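Local coordinates for SusD superfamily protein (Bacteroides vulgatus, PDB 3MYV) that probably binds polysaccharide at the outer membrane of the cell, as a member of the SusD family of saccharide-binding proteins, at residues 25-30 / 248-253; 205-210 / 350-355. All coordinates share one frame; numbering follows the deposited sequence.

Contact 1: residues 25-30 / 248-253; sequences DLMSGS and SFFEIA
Selenium meets a ring at its rim here: SE of Met27, a selenomethionine, lies in the plane of the Phe250 ring, 3.9 Å from CZ, and its line to the ring centroid stands 85° off the normal. This is the edge-on form of the Met-aromatic contact, in which the polarisable selenium faces the ring hydrogens instead of the pi cloud. Both side chains leave the backbone with CG anti to N (chi1 -168° in Met27, 177° in Phe250), and the two cross obliquely, which brings SE to the CZ-CE2 edge. Beside them, CG2 of Ile252 presses on CB of Ser28 at 3.4 Å, tighter than usual for two carbons, while CD1 of Ile252 lies more loosely, 4.4 Å from CG of Met27. No hydrogen bond crosses the contact; OG of Ser28 turns back to donate to the carbonyl O of Asp25 at 2.7 Å. This is apolar helix-to-sheet packing in the core: the C-terminal part of helix 13-27, with Ser28 just beyond Met27, packs against strand 248-252, which pairs antiparallel with strand 329-333, with a classic beta bulge at Phe249 and Phe250 opposite Leu332. Helix 77-94 reaches Met27 through Ile82, and helix 189-202 touches Phe250 through Ala191.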
loop_
_atom_site.group_PDB
_atom_site.type_symbol
_atom_site.label_atom_id
_atom_site.label_comp_id
_atom_site.label_asym_id
_atom_site.label_seq_id
_atom_site.Cartn_x
_atom_site.Cartn_y
_atom_site.Cartn_z
ATOM N N ASP A 25 15.588 -2.236 -4.923
ATOM C CA ASP A 25 16.341 -0.986 -4.764
ATOM C C ASP A 25 15.564 0.191 -5.391
ATOM O O ASP A 25 15.436 1.235 -4.779
ATOM C CB ASP A 25 17.755 -1.060 -5.369
ATOM C CG ASP A 25 18.676 -2.005 -4.623
ATOM O OD1 ASP A 25 18.387 -2.357 -3.462
ATOM O OD2 ASP A 25 19.693 -2.414 -5.215
ATOM N N LEU A 26 15.057 0.015 -6.617
ATOM C CA LEU A 26 14.318 1.076 -7.280
ATOM C C LEU A 26 13.029 1.403 -6.519
ATOM O O LEU A 26 12.601 2.564 -6.406
ATOM C CB LEU A 26 13.977 0.669 -8.734
ATOM C CG LEU A 26 15.168 0.615 -9.678
ATOM C CD1 LEU A 26 14.888 -0.192 -10.987
ATOM C CD2 LEU A 26 15.631 2.056 -9.979
HETATM N N MSE A 27 12.384 0.366 -6.027
HETATM C CA MSE A 27 11.094 0.505 -5.360
HETATM C C MSE A 27 11.210 1.256 -4.030
HETATM O O MSE A 27 10.265 1.952 -3.588
HETATM C CB MSE A 27 10.523 -0.899 -5.124
HETATM C CG MSE A 27 9.124 -0.923 -4.719
HETATM SE SE MSE A 27 8.387 -2.792 -4.533
HETATM C CE MSE A 27 9.466 -3.644 -5.627
ATOM N N SER A 28 12.382 1.158 -3.413
ATOM C CA SER A 28 12.634 1.807 -2.104
ATOM C C SER A 28 12.822 3.324 -2.171
ATOM O O SER A 28 12.956 3.984 -1.133
ATOM C CB SER A 28 13.884 1.199 -1.481
ATOM O OG SER A 28 15.014 1.703 -2.151
ATOM N N GLY A 29 12.853 3.888 -3.381
ATOM C CA GLY A 29 13.067 5.309 -3.541
ATOM C C GLY A 29 11.934 6.074 -2.868
ATOM O O GLY A 29 10.796 5.602 -2.811
ATOM N N SER A 30 12.251 7.253 -2.366
ATOM C CA SER A 30 11.243 8.075 -1.665
ATOM C C SER A 30 10.085 8.461 -2.589
ATOM O O SER A 30 8.981 8.679 -2.119
ATOM C CB SER A 30 11.882 9.334 -1.085
ATOM O OG SER A 30 12.445 10.110 -2.131
ATOM N N SER A 248 5.285 -9.382 9.255
ATOM C CA SER A 248 5.744 -8.764 8.027
ATOM C C SER A 248 6.019 -9.795 6.938
ATOM O O SER A 248 6.985 -10.569 7.042
ATOM C CB SER A 248 7.022 -7.965 8.287
ATOM O OG SER A 248 7.446 -7.337 7.085
ATOM N N PHE A 249 5.192 -9.784 5.897
ATOM C CA PHE A 249 5.454 -10.598 4.695
ATOM C C PHE A 249 6.462 -9.857 3.787
ATOM O O PHE A 249 7.375 -10.463 3.183
ATOM C CB PHE A 249 4.201 -10.838 3.844
ATOM C CG PHE A 249 3.048 -11.500 4.553
ATOM C CD1 PHE A 249 3.164 -12.792 5.046
ATOM C CD2 PHE A 249 1.812 -10.840 4.682
ATOM C CE1 PHE A 249 2.091 -13.424 5.692
ATOM C CE2 PHE A 249 0.722 -11.480 5.302
ATOM C CZ PHE A 249 0.871 -12.765 5.820
ATOM N N PHE A 250 6.259 -8.549 3.667
ATOM C CA PHE A 250 7.089 -7.712 2.801
ATOM C C PHE A 250 7.242 -6.346 3.427
ATOM O O PHE A 250 6.235 -5.664 3.664
ATOM C CB PHE A 250 6.424 -7.589 1.413
ATOM C CG PHE A 250 7.161 -6.692 0.440
ATOM C CD1 PHE A 250 8.563 -6.609 0.434
ATOM C CD2 PHE A 250 6.457 -5.948 -0.469
ATOM C CE1 PHE A 250 9.225 -5.776 -0.458
ATOM C CE2 PHE A 250 7.116 -5.115 -1.372
ATOM C CZ PHE A 250 8.509 -5.028 -1.336
ATOM N N GLU A 251 8.482 -5.928 3.690
ATOM C CA GLU A 251 8.739 -4.528 4.033
ATOM C C GLU A 251 9.957 -4.056 3.259
ATOM O O GLU A 251 10.833 -4.863 2.946
ATOM C CB GLU A 251 8.917 -4.318 5.538
ATOM C CG GLU A 251 10.135 -4.991 6.148
ATOM C CD GLU A 251 10.093 -5.014 7.661
ATOM O OE1 GLU A 251 9.135 -5.591 8.220
ATOM O OE2 GLU A 251 11.040 -4.484 8.299
ATOM N N ILE A 252 10.032 -2.752 3.009
ATOM C CA ILE A 252 11.183 -2.136 2.317
ATOM C C ILE A 252 12.374 -2.041 3.285
ATOM O O ILE A 252 12.266 -1.479 4.391
ATOM C CB ILE A 252 10.821 -0.709 1.779
ATOM C CG1 ILE A 252 9.592 -0.748 0.866
ATOM C CG2 ILE A 252 12.024 -0.042 1.075
ATOM C CD1 ILE A 252 9.784 -1.610 -0.433
ATOM N N ALA A 253 13.517 -2.575 2.876
ATOM C CA ALA A 253 14.691 -2.567 3.743
ATOM C C ALA A 253 15.396 -1.211 3.601
ATOM O O ALA A 253 15.788 -0.800 2.506
ATOM C CB ALA A 253 15.656 -3.710 3.397
#

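Contact 2: residues 205-210 / 350-355; sequences DNRKAF and GDAAVQ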
loop_
_atom_site.group_PDB
_atom_site.type_symbol
_atom_site.label_atom_id
_atom_site.label_comp_id
_atom_site.label_asym_id
_atom_site.label_seq_id
_atom_site.Cartn_x
_atom_site.Cartn_y
_atom_site.Cartn_z
ATOM N N ASP A 205 -13.934 -9.527 -5.993
ATOM C CA ASP A 205 -13.974 -10.981 -6.006
ATOM C C ASP A 205 -13.973 -11.412 -4.527
ATOM O O ASP A 205 -13.007 -11.965 -4.025
ATOM C CB ASP A 205 -12.756 -11.583 -6.718
ATOM C CG ASP A 205 -12.694 -11.281 -8.197
ATOM O OD1 ASP A 205 -13.733 -11.325 -8.910
ATOM O OD2 ASP A 205 -11.554 -11.017 -8.654
ATOM N N ASN A 206 -15.075 -11.163 -3.836
ATOM C CA ASN A 206 -15.131 -11.377 -2.395
ATOM C C ASN A 206 -14.937 -12.824 -1.969
ATOM O O ASN A 206 -14.245 -13.070 -1.007
ATOM C CB ASN A 206 -16.430 -10.796 -1.830
ATOM C CG ASN A 206 -16.483 -9.292 -2.021
ATOM O OD1 ASN A 206 -17.399 -8.755 -2.639
ATOM N ND2 ASN A 206 -15.451 -8.622 -1.553
ATOM N N ARG A 207 -15.502 -13.783 -2.707
ATOM C CA ARG A 207 -15.303 -15.196 -2.396
ATOM C C ARG A 207 -13.827 -15.583 -2.529
ATOM O O ARG A 207 -13.250 -16.230 -1.636
ATOM C CB ARG A 207 -16.198 -16.054 -3.304
ATOM C CG ARG A 207 -16.021 -17.553 -3.193
ATOM C CD ARG A 207 -16.025 -18.058 -1.773
ATOM N NE ARG A 207 -17.256 -17.760 -1.053
ATOM C CZ ARG A 207 -17.483 -18.153 0.199
ATOM N NH1 ARG A 207 -16.560 -18.862 0.857
ATOM N NH2 ARG A 207 -18.631 -17.838 0.798
ATOM N N LYS A 208 -13.206 -15.180 -3.637
ATOM C CA LYS A 208 -11.783 -15.457 -3.850
ATOM C C LYS A 208 -10.928 -14.798 -2.765
ATOM O O LYS A 208 -10.012 -15.439 -2.234
ATOM C CB LYS A 208 -11.317 -15.012 -5.247
ATOM C CG LYS A 208 -12.065 -15.745 -6.389
ATOM C CD LYS A 208 -11.387 -15.484 -7.735
ATOM C CE LYS A 208 -12.151 -16.093 -8.907
ATOM N NZ LYS A 208 -11.598 -15.591 -10.212
ATOM N N ALA A 209 -11.232 -13.543 -2.434
ATOM C CA ALA A 209 -10.503 -12.818 -1.375
ATOM C C ALA A 209 -10.631 -13.504 -0.025
ATOM O O ALA A 209 -9.628 -13.734 0.674
ATOM C CB ALA A 209 -10.964 -11.347 -1.277
ATOM N N PHE A 210 -11.855 -13.875 0.340
ATOM C CA PHE A 210 -12.069 -14.567 1.628
ATOM C C PHE A 210 -11.323 -15.896 1.648
ATOM O O PHE A 210 -10.554 -16.177 2.566
ATOM C CB PHE A 210 -13.555 -14.783 1.925
ATOM C CG PHE A 210 -13.781 -15.557 3.173
ATOM C CD1 PHE A 210 -13.729 -14.928 4.405
ATOM C CD2 PHE A 210 -13.911 -16.936 3.136
ATOM C CE1 PHE A 210 -13.859 -15.658 5.578
ATOM C CE2 PHE A 210 -14.019 -17.671 4.309
ATOM C CZ PHE A 210 -14.004 -17.026 5.521
ATOM N N GLY A 350 -23.446 -15.437 5.329
ATOM C CA GLY A 350 -23.339 -16.867 5.581
ATOM C C GLY A 350 -22.160 -17.274 6.439
ATOM O O GLY A 350 -21.745 -16.541 7.347
ATOM N N ASP A 351 -21.602 -18.447 6.124
ATOM C CA ASP A 351 -20.488 -19.019 6.858
ATOM C C ASP A 351 -19.244 -18.145 6.770
ATOM O O ASP A 351 -18.503 -18.026 7.734
ATOM C CB ASP A 351 -20.148 -20.427 6.329
ATOM C CG ASP A 351 -21.211 -21.474 6.669
ATOM O OD1 ASP A 351 -22.037 -21.251 7.586
ATOM O OD2 ASP A 351 -21.215 -22.540 6.005
ATOM N N ALA A 352 -19.014 -17.533 5.617
ATOM C CA ALA A 352 -17.887 -16.613 5.461
ATOM C C ALA A 352 -17.978 -15.460 6.448
ATOM O O ALA A 352 -16.950 -15.008 6.963
ATOM C CB ALA A 352 -17.794 -16.078 4.004
ATOM N N ALA A 353 -19.194 -14.970 6.692
ATOM C CA ALA A 353 -19.416 -13.914 7.690
ATOM C C ALA A 353 -19.102 -14.395 9.101
ATOM O O ALA A 353 -18.466 -13.674 9.855
ATOM C CB ALA A 353 -20.857 -13.362 7.623
ATOM N N VAL A 354 -19.565 -15.586 9.479
ATOM C CA VAL A 354 -19.243 -16.123 10.798
ATOM C C VAL A 354 -17.718 -16.176 10.990
ATOM O O VAL A 354 -17.182 -15.734 12.014
ATOM C CB VAL A 354 -19.908 -17.542 11.045
ATOM C CG1 VAL A 354 -19.383 -18.194 12.312
ATOM C CG2 VAL A 354 -21.433 -17.428 11.086
ATOM N N GLN A 355 -17.015 -16.741 10.013
ATOM C CA GLN A 355 -15.569 -16.865 10.081
ATOM C C GLN A 355 -14.876 -15.489 10.057
ATOM O O GLN A 355 -13.943 -15.252 10.807
ATOM C CB GLN A 355 -15.074 -17.780 8.943
ATOM C CG GLN A 355 -15.440 -19.261 9.163
ATOM C CD GLN A 355 -15.455 -20.111 7.875
ATOM O OE1 GLN A 355 -14.560 -20.007 7.027
ATOM N NE2 GLN A 355 -16.470 -20.981 7.747
HETATM O O HOH W 1 -20.306 -17.927 3.058
#
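The flat ring of Phe210 is met by two residues of the other helix in two different ways. Ala352 comes down on a face: its CB stands above the ring centre, 3.9 Å from the centroid and almost along the normal, a CH-pi contact of nearly ideal form. Gln355, one helical turn further along, comes to the rim instead, with OE1 close to the ring plane and 3.4 Å from CZ. There the amide oxygen faces the weakly positive ring hydrogens, probably a mildly favourable placement, though not a hydrogen bond. The amide and ring planes are 52° apart, and the two side chains cross at about a right angle. CB of Gln355 adds an apolar touch, 3.7 Å from CZ of Phe210. With CG of Phe210 anti to its backbone nitrogen, chi1 176° places the ring against Ala352 and Gln355 of helix 350-367.

In one of its two modelled conformers, Arg207 approaches the same methyl group more obliquely, NH2 lying 3.8 Å from CB of Ala352. Bends at chi2 and chi3 fold its chain, and a water in the guanidinium plane joins NH2, at 2.8 Å, to the backbone N of Ala352, at 2.9 Å. In that conformer NH1 also forms a salt bridge to Asp211. These polar links are less certain than the ring contacts.

The two short helical segments run at 40° to each other, their axes 11.5 Å apart at closest approach, a spacing bridged chiefly by the aromatic ring. Such helix-helix packing is consistent with the family's place in the TPR clan. Helix 334-348, which directly precedes helix 350-367, also packs here, Leu348 touching Phe210, while Tyr200 of helix 189-202 lies against Ala209.

Overall arrangement
Contacts 1 and 2 lie on opposite sides of the chain's centre, their own centres 30 Å apart and their nearest atoms about 12 Å apart, without touching. Along the sequence their segments alternate, 25-30, 205-210, 248-253 and 350-355, so the chain segments that they join overlap in sequence. Helix 206-223 and strand 248-252 are successive elements, and helix 189-202 packs near both contacts. Contact 1 joins an early helix to the small antiparallel sheet in the buried interior, whereas contact 2 pairs two helices nearer the periphery. Together they illustrate how a SusD-family chain in which helices far outweigh strands is tied together by contacts between residues 140 or more positions apart.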